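Local coordinates for xylose isomerase domain protein (PDB 3U0H), which probably acts as an isomerase, with the TIM-barrel fold of the xylose isomerase-like family, at residues C7-L12 with A248-H253; L12-S17 with E262-L267; V35-L40 with A64-P69; H205-R210 with G219-P224. All blocks are in the same frame, centred on the assembly; numbering follows the deposited sequence.

Contact 1: C7-L12 with A248-H253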
loop_
_atom_site.group_PDB
_atom_site.type_symbol
_atom_site.label_atom_id
_atom_site.label_comp_id
_atom_site.label_asym_id
_atom_site.label_seq_id
_atom_site.Cartn_x
_atom_site.Cartn_y
_atom_site.Cartn_z
ATOM N N CYS A 7 -13.511 30.598 13.949
ATOM C CA CYS A 7 -13.143 29.612 14.944
ATOM C C CYS A 7 -12.300 30.331 15.982
ATOM O O CYS A 7 -11.406 31.099 15.655
ATOM C CB CYS A 7 -12.337 28.470 14.311
ATOM S SG CYS A 7 -11.721 27.259 15.564
ATOM N N LEU A 8 -12.570 30.091 17.245
ATOM C CA LEU A 8 -11.814 30.760 18.304
ATOM C C LEU A 8 -10.496 30.014 18.544
ATOM O O LEU A 8 -10.414 28.786 18.463
ATOM C CB LEU A 8 -12.645 30.830 19.565
ATOM C CG LEU A 8 -12.060 31.698 20.683
ATOM C CD1 LEU A 8 -12.120 33.191 20.346
ATOM C CD2 LEU A 8 -12.789 31.390 21.978
ATOM N N HIS A 9 -9.456 30.789 18.778
ATOM C CA HIS A 9 -8.150 30.259 19.081
ATOM C C HIS A 9 -7.591 30.790 20.416
ATOM O O HIS A 9 -7.724 31.963 20.718
ATOM C CB HIS A 9 -7.222 30.679 17.984
ATOM C CG HIS A 9 -5.967 29.924 17.987
ATOM N ND1 HIS A 9 -4.894 30.342 18.651
ATOM C CD2 HIS A 9 -5.630 28.718 17.395
ATOM C CE1 HIS A 9 -3.892 29.420 18.496
ATOM N NE2 HIS A 9 -4.345 28.442 17.729
ATOM N N PRO A 10 -6.907 29.947 21.198
ATOM C CA PRO A 10 -6.422 30.298 22.544
ATOM C C PRO A 10 -5.608 31.603 22.677
ATOM O O PRO A 10 -5.751 32.341 23.685
ATOM C CB PRO A 10 -5.507 29.127 22.883
ATOM C CG PRO A 10 -6.047 27.987 22.095
ATOM C CD PRO A 10 -6.465 28.591 20.799
ATOM N N THR A 11 -4.782 31.890 21.663
ATOM C CA THR A 11 -4.001 33.134 21.619
ATOM C C THR A 11 -4.837 34.377 21.554
ATOM O O THR A 11 -4.343 35.435 21.834
ATOM C CB THR A 11 -3.116 33.214 20.381
ATOM O OG1 THR A 11 -3.955 33.206 19.215
ATOM C CG2 THR A 11 -2.120 32.036 20.336
ATOM N N LEU A 12 -6.076 34.291 21.129
ATOM C CA LEU A 12 -6.882 35.501 21.078
ATOM C C LEU A 12 -7.290 36.008 22.429
ATOM O O LEU A 12 -7.532 37.185 22.570
ATOM C CB LEU A 12 -8.161 35.271 20.259
ATOM C CG LEU A 12 -8.171 35.887 18.894
ATOM C CD1 LEU A 12 -9.608 35.934 18.394
ATOM C CD2 LEU A 12 -7.562 37.264 19.017
ATOM N N ALA A 248 -9.446 29.832 11.941
ATOM C CA ALA A 248 -9.020 30.244 13.283
ATOM C C ALA A 248 -8.092 31.425 13.274
ATOM O O ALA A 248 -7.136 31.459 12.499
ATOM C CB ALA A 248 -8.356 29.101 13.985
ATOM N N ALA A 249 -8.351 32.390 14.153
ATOM C CA ALA A 249 -7.458 33.539 14.307
ATOM C C ALA A 249 -6.313 33.173 15.256
ATOM O O ALA A 249 -6.402 33.428 16.469
ATOM C CB ALA A 249 -8.216 34.736 14.821
ATOM N N GLU A 250 -5.272 32.539 14.712
ATOM C CA GLU A 250 -3.997 32.279 15.447
ATOM C C GLU A 250 -3.149 33.558 15.411
ATOM O O GLU A 250 -2.516 33.864 14.387
ATOM C CB GLU A 250 -3.191 31.083 14.887
ATOM C CG GLU A 250 -1.936 30.736 15.757
ATOM C CD GLU A 250 -1.095 29.536 15.298
ATOM O OE1 GLU A 250 -0.455 29.566 14.216
ATOM O OE2 GLU A 250 -1.021 28.549 16.066
ATOM N N VAL A 251 -3.169 34.310 16.518
ATOM C CA VAL A 251 -2.452 35.582 16.609
ATOM C C VAL A 251 -1.337 35.437 17.631
ATOM O O VAL A 251 -1.488 35.873 18.763
ATOM C CB VAL A 251 -3.404 36.750 16.913
ATOM C CG1 VAL A 251 -2.632 38.048 17.041
ATOM C CG2 VAL A 251 -4.440 36.866 15.790
ATOM N N LEU A 252 -0.254 34.749 17.247
ATOM C CA LEU A 252 0.838 34.525 18.170
ATOM C C LEU A 252 1.391 35.910 18.534
ATOM O O LEU A 252 1.444 36.781 17.694
ATOM C CB LEU A 252 1.935 33.621 17.580
ATOM C CG LEU A 252 1.508 32.219 17.114
ATOM C CD1 LEU A 252 2.717 31.439 16.606
ATOM C CD2 LEU A 252 0.851 31.394 18.204
ATOM N N HIS A 253 1.752 36.121 19.789
ATOM C CA HIS A 253 2.222 37.435 20.238
ATOM C C HIS A 253 3.153 37.282 21.431
ATOM O O HIS A 253 3.025 36.316 22.205
ATOM C CB HIS A 253 1.016 38.286 20.594
ATOM C CG HIS A 253 0.144 37.667 21.650
ATOM N ND1 HIS A 253 -0.764 36.710 21.366
ATOM C CD2 HIS A 253 0.111 37.855 23.054
ATOM C CE1 HIS A 253 -1.380 36.325 22.509
ATOM N NE2 HIS A 253 -0.840 37.026 23.548
HETATM O O HOH W 1 -2.701 26.778 16.838
#
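The TIM barrel closes where Cys7 of its first strand, 5-8, pairs with Ala248 of its eighth, 246-249. The pairing is parallel, and both side chains lie on the same face of the sheet. Cys7 CB packs on Ala248 CB at 4.0 Å, and Ala248 CA makes a CA-H...O contact with Cys7 O. Ala249 is then the centre of an inverse gamma turn, and side chains take over the contact. Glu250 CB sits over the centre of the His9 ring, 4.0 Å from the centroid, in a CH-pi contact. Pro10 CD covers the opposite face toward the rim, which places the imidazole between two aliphatic groups. Glu250 CG, anti to the backbone N (chi1 -174°), lies against His9 CE1, and the carboxylate plane stands 86° from the ring. A water at the ring edge, in its plane, joins the two polar ends. It is modelled 2.5 Å from His9 NE2, a length to be read with caution, and donates to Glu250 OE2 at 2.6 Å. His9 ND1 is hydrogen-bonded to Thr11 OG1 at 3.1 Å. Thr11 OG1 also accepts from Val251 N at 3.0 Å, so this hydroxyl ties the loop to the opposite segment. An alanine in place of His9 would probably leave Glu250 CB without its ring, and the water and the Thr11 hydroxyl each one partner short. Leu12 CD1 packs on Ala249 CB, and both residues also meet Val268 of helix 261-280. His253 ND1 donates to Val251 O in the carbonyl plane at 2.8 Å, and His253 CE1 comes within 3.2 Å of Thr11 O.

Contact 2: L12-S17 with E262-L267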
loop_
_atom_site.group_PDB
_atom_site.type_symbol
_atom_site.label_atom_id
_atom_site.label_comp_id
_atom_site.label_asym_id
_atom_site.label_seq_id
_atom_site.Cartn_x
_atom_site.Cartn_y
_atom_site.Cartn_z
ATOM N N LEU A 12 -6.076 34.291 21.129
ATOM C CA LEU A 12 -6.882 35.501 21.078
ATOM C C LEU A 12 -7.290 36.008 22.429
ATOM O O LEU A 12 -7.532 37.185 22.570
ATOM C CB LEU A 12 -8.161 35.271 20.259
ATOM C CG LEU A 12 -8.171 35.887 18.894
ATOM C CD1 LEU A 12 -9.608 35.934 18.394
ATOM C CD2 LEU A 12 -7.562 37.264 19.017
ATOM N N VAL A 13 -7.411 35.109 23.407
ATOM C CA VAL A 13 -7.996 35.416 24.700
ATOM C C VAL A 13 -7.022 35.129 25.835
ATOM O O VAL A 13 -6.107 34.309 25.728
ATOM C CB VAL A 13 -9.282 34.603 24.931
ATOM C CG1 VAL A 13 -10.245 34.809 23.779
ATOM C CG2 VAL A 13 -8.972 33.124 25.109
ATOM N N ASP A 14 -7.194 35.788 26.953
ATOM C CA ASP A 14 -6.083 35.738 27.924
ATOM C C ASP A 14 -6.414 34.651 28.913
ATOM O O ASP A 14 -6.603 34.931 30.056
ATOM C CB ASP A 14 -5.749 37.129 28.582
ATOM C CG ASP A 14 -6.908 38.159 28.500
ATOM O OD1 ASP A 14 -8.103 37.757 28.521
ATOM O OD2 ASP A 14 -6.617 39.380 28.430
ATOM N N GLU A 15 -6.577 33.418 28.442
ATOM C CA GLU A 15 -7.344 32.470 29.231
ATOM C C GLU A 15 -6.756 31.095 29.157
ATOM O O GLU A 15 -6.508 30.558 28.091
ATOM C CB GLU A 15 -8.846 32.467 28.867
ATOM C CG GLU A 15 -9.791 31.889 29.944
ATOM C CD GLU A 15 -9.339 32.177 31.395
ATOM O OE1 GLU A 15 -9.810 33.194 31.957
ATOM O OE2 GLU A 15 -8.500 31.419 31.981
ATOM N N THR A 16 -6.543 30.537 30.340
ATOM C CA THR A 16 -5.834 29.284 30.494
ATOM C C THR A 16 -6.773 28.179 31.025
ATOM O O THR A 16 -6.530 27.009 30.735
ATOM C CB THR A 16 -4.594 29.549 31.406
ATOM O OG1 THR A 16 -3.627 28.508 31.273
ATOM C CG2 THR A 16 -5.027 29.767 32.869
ATOM N N SER A 17 -7.850 28.542 31.756
ATOM C CA SER A 17 -8.869 27.535 32.212
ATOM C C SER A 17 -9.661 26.960 31.080
ATOM O O SER A 17 -10.281 27.681 30.300
ATOM C CB SER A 17 -9.890 28.127 33.215
ATOM O OG SER A 17 -10.972 27.216 33.466
ATOM N N GLU A 262 -12.567 38.989 25.950
ATOM C CA GLU A 262 -13.942 38.993 25.462
ATOM C C GLU A 262 -14.110 39.952 24.301
ATOM O O GLU A 262 -14.660 39.588 23.283
ATOM C CB GLU A 262 -14.971 39.330 26.555
ATOM C CG GLU A 262 -16.411 39.237 26.019
ATOM C CD GLU A 262 -17.523 39.553 27.024
ATOM O OE1 GLU A 262 -18.462 40.292 26.644
ATOM O OE2 GLU A 262 -17.496 39.053 28.174
ATOM N N SER A 263 -13.677 41.190 24.448
ATOM C CA SER A 263 -13.867 42.128 23.349
ATOM C C SER A 263 -13.085 41.622 22.128
ATOM O O SER A 263 -13.511 41.795 21.017
ATOM C CB SER A 263 -13.475 43.566 23.746
ATOM O OG SER A 263 -12.067 43.680 23.936
ATOM N N ARG A 264 -11.938 40.985 22.327
ATOM C CA ARG A 264 -11.147 40.474 21.178
ATOM C C ARG A 264 -11.857 39.359 20.438
ATOM O O ARG A 264 -11.971 39.376 19.207
ATOM C CB ARG A 264 -9.768 39.978 21.608
ATOM C CG ARG A 264 -8.782 41.106 21.831
ATOM C CD ARG A 264 -7.358 40.610 22.014
ATOM N NE ARG A 264 -7.176 39.610 23.090
ATOM C CZ ARG A 264 -6.829 39.861 24.361
ATOM N NH1 ARG A 264 -6.686 41.113 24.804
ATOM N NH2 ARG A 264 -6.665 38.856 25.222
ATOM N N ALA A 265 -12.340 38.393 21.201
ATOM C CA ALA A 265 -13.093 37.302 20.647
ATOM C C ALA A 265 -14.262 37.808 19.792
ATOM O O ALA A 265 -14.386 37.404 18.635
ATOM C CB ALA A 265 -13.568 36.379 21.768
ATOM N N ARG A 266 -15.106 38.688 20.344
ATOM C CA ARG A 266 -16.287 39.209 19.628
ATOM C C ARG A 266 -15.908 40.002 18.395
ATOM O O ARG A 266 -16.483 39.796 17.327
ATOM C CB ARG A 266 -17.154 40.064 20.555
ATOM C CG ARG A 266 -18.539 40.415 20.010
ATOM C CD ARG A 266 -19.378 41.244 21.012
ATOM N NE ARG A 266 -19.189 40.817 22.421
ATOM C CZ ARG A 266 -19.828 39.800 23.011
ATOM N NH1 ARG A 266 -20.753 39.086 22.357
ATOM N NH2 ARG A 266 -19.541 39.503 24.279
ATOM N N LEU A 267 -14.916 40.881 18.529
ATOM C CA LEU A 267 -14.465 41.732 17.411
ATOM C C LEU A 267 -13.954 40.943 16.201
ATOM O O LEU A 267 -14.251 41.267 15.062
ATOM C CB LEU A 267 -13.381 42.718 17.857
ATOM C CG LEU A 267 -13.105 43.840 16.850
ATOM C CD1 LEU A 267 -14.376 44.628 16.512
ATOM C CD2 LEU A 267 -12.015 44.773 17.381
#
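Segment 12-17, the loop after the first strand of the TIM barrel, comes nearest the barrel's last helix, 261-280, at Leu12 and Ala265, with CA atoms 6.5 Å apart. Arg264 carries the polar part of the contact. Its chain bends at chi3 (-55°), which brings NE to Leu12 O. This hydrogen bond is nearly straight, 176° at the hydrogen. Its modelled length, 2.5 Å from Arg264 NE to Leu12 O, is short and somewhat doubtful. The oxygen lies in the guanidinium plane, while the donor is tilted 20° from the carbonyl plane. Arg264 NH2 adds a weak bond to the same oxygen. NH2 also reaches Asp14 OD2 at 3.3 Å, a weak hydrogen bond within a salt bridge. Asp14 is the centre of an inverse gamma turn. Arg264 NH1 has a weak bond to Asp258 O, so the guanidinium also reaches the chain just before its own helix. An alanine in place of Arg264 would probably leave Leu12 O without these donors and the Asp14 carboxylate without this countercharge. The apolar part lies beside it. Leu24 of helix 18-27 touches both Val13 and Ala265, and Val13 CG1 packs on Ala265 CB at 4.2 Å.

Contact 3: V35-L40 with A64-P69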
loop_
_atom_site.group_PDB
_atom_site.type_symbol
_atom_site.label_atom_id
_atom_site.label_comp_id
_atom_site.label_asym_id
_atom_site.label_seq_id
_atom_site.Cartn_x
_atom_site.Cartn_y
_atom_site.Cartn_z
ATOM N N VAL A 35 -8.824 24.019 20.451
ATOM C CA VAL A 35 -8.342 23.725 21.790
ATOM C C VAL A 35 -7.171 22.775 21.616
ATOM O O VAL A 35 -7.324 21.748 20.997
ATOM C CB VAL A 35 -9.408 23.044 22.637
ATOM C CG1 VAL A 35 -8.853 22.722 24.039
ATOM C CG2 VAL A 35 -10.658 23.934 22.738
ATOM N N PRO A 36 -5.982 23.127 22.155
ATOM C CA PRO A 36 -4.886 22.170 22.152
ATOM C C PRO A 36 -5.214 20.855 22.929
ATOM O O PRO A 36 -5.952 20.851 23.947
ATOM C CB PRO A 36 -3.721 22.954 22.802
ATOM C CG PRO A 36 -4.100 24.395 22.821
ATOM C CD PRO A 36 -5.584 24.481 22.605
ATOM N N PHE A 37 -4.672 19.739 22.461
ATOM C CA PHE A 37 -5.053 18.424 22.990
ATOM C C PHE A 37 -4.694 18.224 24.495
ATOM O O PHE A 37 -5.456 17.560 25.247
ATOM C CB PHE A 37 -4.429 17.276 22.142
ATOM C CG PHE A 37 -4.769 15.884 22.684
ATOM C CD1 PHE A 37 -6.047 15.377 22.543
ATOM C CD2 PHE A 37 -3.850 15.163 23.422
ATOM C CE1 PHE A 37 -6.385 14.168 23.061
ATOM C CE2 PHE A 37 -4.183 13.923 23.953
ATOM C CZ PHE A 37 -5.449 13.421 23.761
ATOM N N HIS A 38 -3.533 18.742 24.917
ATOM C CA HIS A 38 -3.139 18.723 26.345
ATOM C C HIS A 38 -4.215 19.298 27.198
ATOM O O HIS A 38 -4.415 18.821 28.333
ATOM C CB HIS A 38 -1.828 19.480 26.608
ATOM C CG HIS A 38 -0.584 18.653 26.393
ATOM N ND1 HIS A 38 -0.603 17.276 26.279
ATOM C CD2 HIS A 38 0.769 19.033 26.314
ATOM C CE1 HIS A 38 0.676 16.821 26.131
ATOM N NE2 HIS A 38 1.514 17.899 26.163
ATOM N N TRP A 39 -4.967 20.276 26.700
ATOM C CA TRP A 39 -6.019 20.806 27.548
ATOM C C TRP A 39 -7.085 19.781 27.724
ATOM O O TRP A 39 -7.545 19.508 28.837
ATOM C CB TRP A 39 -6.661 22.005 26.947
ATOM C CG TRP A 39 -5.835 23.234 26.757
ATOM C CD1 TRP A 39 -4.471 23.362 26.324
ATOM C CD2 TRP A 39 -6.337 24.608 26.923
ATOM N NE1 TRP A 39 -4.120 24.689 26.215
ATOM C CE2 TRP A 39 -5.221 25.503 26.572
ATOM C CE3 TRP A 39 -7.543 25.150 27.311
ATOM C CZ2 TRP A 39 -5.366 26.877 26.612
ATOM C CZ3 TRP A 39 -7.672 26.540 27.372
ATOM C CH2 TRP A 39 -6.616 27.379 27.024
ATOM N N LEU A 40 -7.480 19.174 26.613
ATOM C CA LEU A 40 -8.531 18.176 26.649
ATOM C C LEU A 40 -8.099 16.916 27.432
ATOM O O LEU A 40 -8.896 16.322 28.147
ATOM C CB LEU A 40 -8.932 17.810 25.219
ATOM C CG LEU A 40 -9.405 18.920 24.273
ATOM C CD1 LEU A 40 -9.553 18.375 22.870
ATOM C CD2 LEU A 40 -10.695 19.548 24.793
ATOM N N ALA A 64 -12.471 22.086 16.529
ATOM C CA ALA A 64 -12.057 22.370 15.162
ATOM C C ALA A 64 -10.967 21.411 14.599
ATOM O O ALA A 64 -10.900 21.183 13.394
ATOM C CB ALA A 64 -11.531 23.817 15.116
ATOM N N ASN A 65 -10.046 20.955 15.451
ATOM C CA ASN A 65 -8.800 20.332 14.977
ATOM C C ASN A 65 -8.053 19.645 16.116
ATOM O O ASN A 65 -8.257 19.949 17.305
ATOM C CB ASN A 65 -7.919 21.442 14.405
ATOM C CG ASN A 65 -6.590 20.967 13.827
ATOM O OD1 ASN A 65 -6.521 20.059 12.965
ATOM N ND2 ASN A 65 -5.513 21.622 14.281
ATOM N N LEU A 66 -7.180 18.700 15.751
ATOM C CA LEU A 66 -6.272 18.149 16.677
ATOM C C LEU A 66 -4.863 18.439 16.248
ATOM O O LEU A 66 -4.328 17.769 15.315
ATOM C CB LEU A 66 -6.473 16.629 16.745
ATOM C CG LEU A 66 -5.420 15.774 17.474
ATOM C CD1 LEU A 66 -5.247 16.292 18.932
ATOM C CD2 LEU A 66 -5.739 14.250 17.457
ATOM N N GLY A 67 -4.197 19.301 17.026
ATOM C CA GLY A 67 -2.732 19.475 16.961
ATOM C C GLY A 67 -2.023 18.167 17.253
ATOM O O GLY A 67 -2.146 17.626 18.348
ATOM N N LEU A 68 -1.275 17.635 16.294
ATOM C CA LEU A 68 -0.669 16.277 16.432
ATOM C C LEU A 68 -0.066 16.015 17.799
ATOM O O LEU A 68 0.898 16.646 18.155
ATOM C CB LEU A 68 0.445 16.120 15.421
ATOM C CG LEU A 68 1.159 14.778 15.315
ATOM C CD1 LEU A 68 0.134 13.642 15.062
ATOM C CD2 LEU A 68 2.168 14.933 14.152
ATOM N N PRO A 69 -0.593 15.064 18.573
ATOM C CA PRO A 69 -0.022 14.973 19.949
ATOM C C PRO A 69 1.102 13.964 20.046
ATOM O O PRO A 69 0.960 12.936 20.701
ATOM C CB PRO A 69 -1.222 14.505 20.786
ATOM C CG PRO A 69 -1.922 13.611 19.812
ATOM C CD PRO A 69 -1.842 14.309 18.464
HETATM O O HOH W 2 -6.350 19.898 19.617
HETATM O O HOH W 3 -8.394 22.410 18.002
HETATM O O HOH W 4 -2.537 19.497 20.408
#
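Phe37 and Leu66 each place CG anti to the backbone N, with chi1 of 178° and 168°, and their side chains lie side by side, pointing the same way. The closest touch is Phe37 CB on Leu66 CD1 at 3.5 Å. The same methyl also reaches Phe37 CG and CD1, so it sits against the root of the ring. Pro69 meets the ring at another atom: its CB lies 3.8 Å from Phe37 CD2, and the two side chains cross obliquely. Helix 86-95 packs against this group, with Arg89 touching Phe37 and Pro69, and Cys93 touching Phe37 and Leu66. The backbones do not bond directly to each other here. Three waters stand between them instead. One accepts from Phe37 N at 3.0 Å and donates to Gly67 O at 2.8 Å. A second donates to Val35 O and to Asn65 O, the latter at 3.0 Å, and accepts a weak bond from Gly67 N. The third accepts from Val35 N at 3.0 Å and lies 2.6 Å from Asn65 O, to which it appears to donate. Asn65 O is therefore reached by two waters. Ala64 is still joined to Val33 by a backbone hydrogen bond, so the waters begin just where direct pairing stops. Pro36 is at the N-cap position of helix 37-47, and the chain turns away from the sheet there. This is the parting of strands 32-33 and 62-67 in a TIM barrel, at the C-terminal end of the second strand, where the beta-alpha-beta unit leaves the sheet for its helical layer.

Contact 4: H205-R210 with G219-P224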
loop_
_atom_site.group_PDB
_atom_site.type_symbol
_atom_site.label_atom_id
_atom_site.label_comp_id
_atom_site.label_asym_id
_atom_site.label_seq_id
_atom_site.Cartn_x
_atom_site.Cartn_y
_atom_site.Cartn_z
ATOM N N HIS A 205 -5.638 29.152 9.094
ATOM C CA HIS A 205 -5.412 30.208 10.066
ATOM C C HIS A 205 -5.485 31.541 9.377
ATOM O O HIS A 205 -4.970 31.705 8.257
ATOM C CB HIS A 205 -4.026 30.127 10.693
ATOM C CG HIS A 205 -3.792 28.963 11.627
ATOM N ND1 HIS A 205 -2.544 28.588 11.989
ATOM C CD2 HIS A 205 -4.655 28.107 12.270
ATOM C CE1 HIS A 205 -2.615 27.552 12.845
ATOM N NE2 HIS A 205 -3.907 27.245 12.998
ATOM N N ILE A 206 -6.051 32.517 10.102
ATOM C CA ILE A 206 -6.070 33.921 9.715
ATOM C C ILE A 206 -5.445 34.880 10.801
ATOM O O ILE A 206 -5.423 34.563 11.973
ATOM C CB ILE A 206 -7.529 34.273 9.314
ATOM C CG1 ILE A 206 -7.560 35.510 8.423
ATOM C CG2 ILE A 206 -8.433 34.353 10.532
ATOM C CD1 ILE A 206 -8.822 35.679 7.603
ATOM N N ASN A 207 -4.928 36.043 10.381
ATOM C CA ASN A 207 -4.135 36.988 11.232
ATOM C C ASN A 207 -3.652 38.086 10.294
ATOM O O ASN A 207 -4.048 38.108 9.113
ATOM C CB ASN A 207 -2.929 36.291 11.923
ATOM C CG ASN A 207 -2.228 35.348 10.969
ATOM O OD1 ASN A 207 -1.773 35.797 9.903
ATOM N ND2 ASN A 207 -2.275 34.041 11.255
ATOM N N ASP A 208 -2.810 38.992 10.803
ATOM C CA ASP A 208 -2.351 40.163 10.041
ATOM C C ASP A 208 -0.979 40.681 10.471
ATOM O O ASP A 208 -0.416 40.203 11.423
ATOM C CB ASP A 208 -3.389 41.307 10.139
ATOM C CG ASP A 208 -3.683 41.956 8.792
ATOM O OD1 ASP A 208 -2.759 42.008 7.947
ATOM O OD2 ASP A 208 -4.843 42.416 8.594
ATOM N N THR A 209 -0.453 41.654 9.736
ATOM C CA THR A 209 0.822 42.310 10.033
ATOM C C THR A 209 0.983 43.573 9.223
ATOM O O THR A 209 0.533 43.617 8.077
ATOM C CB THR A 209 2.021 41.423 9.640
ATOM O OG1 THR A 209 3.170 41.929 10.297
ATOM C CG2 THR A 209 2.267 41.420 8.106
ATOM N N ARG A 210 1.702 44.572 9.766
ATOM C CA ARG A 210 2.010 45.815 9.000
ATOM C C ARG A 210 3.387 45.788 8.405
ATOM O O ARG A 210 3.765 46.681 7.656
ATOM C CB ARG A 210 1.857 47.031 9.866
ATOM C CG ARG A 210 0.423 47.286 10.294
ATOM C CD ARG A 210 0.375 48.667 10.939
ATOM N NE ARG A 210 -0.941 48.994 11.401
ATOM C CZ ARG A 210 -1.288 50.166 11.874
ATOM N NH1 ARG A 210 -0.420 51.183 11.951
ATOM N NH2 ARG A 210 -2.530 50.334 12.272
ATOM N N GLY A 219 6.168 35.396 15.582
ATOM C CA GLY A 219 5.818 35.393 16.998
ATOM C C GLY A 219 5.168 36.699 17.408
ATOM O O GLY A 219 4.754 36.829 18.539
ATOM N N LYS A 220 5.080 37.648 16.476
ATOM C CA LYS A 220 4.597 39.024 16.727
ATOM C C LYS A 220 3.507 39.463 15.710
ATOM O O LYS A 220 3.739 40.308 14.866
ATOM C CB LYS A 220 5.781 40.014 16.673
ATOM C CG LYS A 220 6.934 39.569 17.534
ATOM C CD LYS A 220 8.110 40.539 17.573
ATOM C CE LYS A 220 9.395 39.809 17.956
ATOM N NZ LYS A 220 10.622 40.584 17.637
ATOM N N ARG A 221 2.343 38.821 15.799
ATOM C CA ARG A 221 1.244 38.976 14.867
ATOM C C ARG A 221 0.123 39.909 15.382
ATOM O O ARG A 221 0.047 40.284 16.545
ATOM C CB ARG A 221 0.624 37.590 14.540
ATOM C CG ARG A 221 1.607 36.442 14.199
ATOM C CD ARG A 221 0.882 35.218 13.636
ATOM N NE ARG A 221 1.831 34.174 13.336
ATOM C CZ ARG A 221 1.504 32.978 12.857
ATOM N NH1 ARG A 221 0.216 32.670 12.652
ATOM N NH2 ARG A 221 2.462 32.102 12.572
ATOM N N LEU A 222 -0.757 40.289 14.476
ATOM C CA LEU A 222 -1.833 41.234 14.780
ATOM C C LEU A 222 -3.186 40.530 14.533
ATOM O O LEU A 222 -3.252 39.426 13.930
ATOM C CB LEU A 222 -1.677 42.452 13.891
ATOM C CG LEU A 222 -0.530 43.437 14.118
ATOM C CD1 LEU A 222 -0.772 44.693 13.284
ATOM C CD2 LEU A 222 -0.370 43.825 15.586
ATOM N N LEU A 223 -4.241 41.158 15.033
ATOM C CA LEU A 223 -5.592 40.687 14.842
ATOM C C LEU A 223 -5.964 40.800 13.404
ATOM O O LEU A 223 -5.657 41.826 12.791
ATOM C CB LEU A 223 -6.579 41.556 15.594
ATOM C CG LEU A 223 -6.374 41.669 17.100
ATOM C CD1 LEU A 223 -7.530 42.496 17.711
ATOM C CD2 LEU A 223 -6.242 40.265 17.695
ATOM N N PRO A 224 -6.688 39.787 12.872
ATOM C CA PRO A 224 -7.183 39.900 11.488
ATOM C C PRO A 224 -7.762 41.289 11.212
ATOM O O PRO A 224 -8.598 41.776 11.983
ATOM C CB PRO A 224 -8.286 38.859 11.426
ATOM C CG PRO A 224 -7.926 37.873 12.487
ATOM C CD PRO A 224 -7.337 38.679 13.593
#
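Leu222, Pro224 and Asn207 bury the most surface where the loop after the seventh TIM-barrel strand, 201-206, doubles back on the chain just beyond that strand. A single antiparallel bridge, a hydrogen-bonded pair, joins Leu222 to Asp208. Asp208 N donates to Leu222 O at 3.2 Å, and Leu222 N donates to Asp208 O at 3.1 Å. Each donor stands well above the plane of the carbonyl it meets, the first by 51°. Leu222 CB rests near Asp208 O at 3.6 Å. Farther along, Leu222 CD1 touches Arg210 CG at 4.1 Å, the two side chains crossing at about a right angle. Pro224 uses its ring: CG lies 4.1 Å from both Ile206 CG2 and Asn207 CA. Leu272 of helix 261-280 touches both Ile206 and Pro224. The CB of Asn207 meets Leu222 O. Its CG sits between the backbone N and the carbonyl carbon (chi1 42°), which puts it beside Arg221 CD and NH1, with amide and guanidinium planes 70° apart. Asn207 OD1 bonds to Ser180 OG and ND2 to Glu250 O, while Arg221 NH2 forms a salt bridge with Asp218. Asp179 takes a bond from each of two donors, Asn207 ND2 and Arg221 NH1, which lie 3.2 Å apart with no hydrogen bond between them.

Contacts 1, 2 and 4 gather round the seam between the first and last barrel strands. Contacts 1 and 2 share Leu12, their centres 9 Å apart. Contact 4 is also centred 9 Å from contact 1; Ala248 O and Ile206 N, 2.8 Å apart, probably form one of the sheet bonds. Leu12 CD2 meets Leu223 CD2 at 3.5 Å, joining contacts 2 and 4. Contact 3 lies farther round the barrel, centred 14 Å from contact 1. Bound 1,2-ethanediol, probably from crystallisation, lies about 3 Å from the side chains of Leu252, Asn65 and Arg221, in contacts 1, 3 and 4. These three lie at C-terminal strand ends, where TIM-barrel enzymes carry their active sites, so a pocket here is likely but not established.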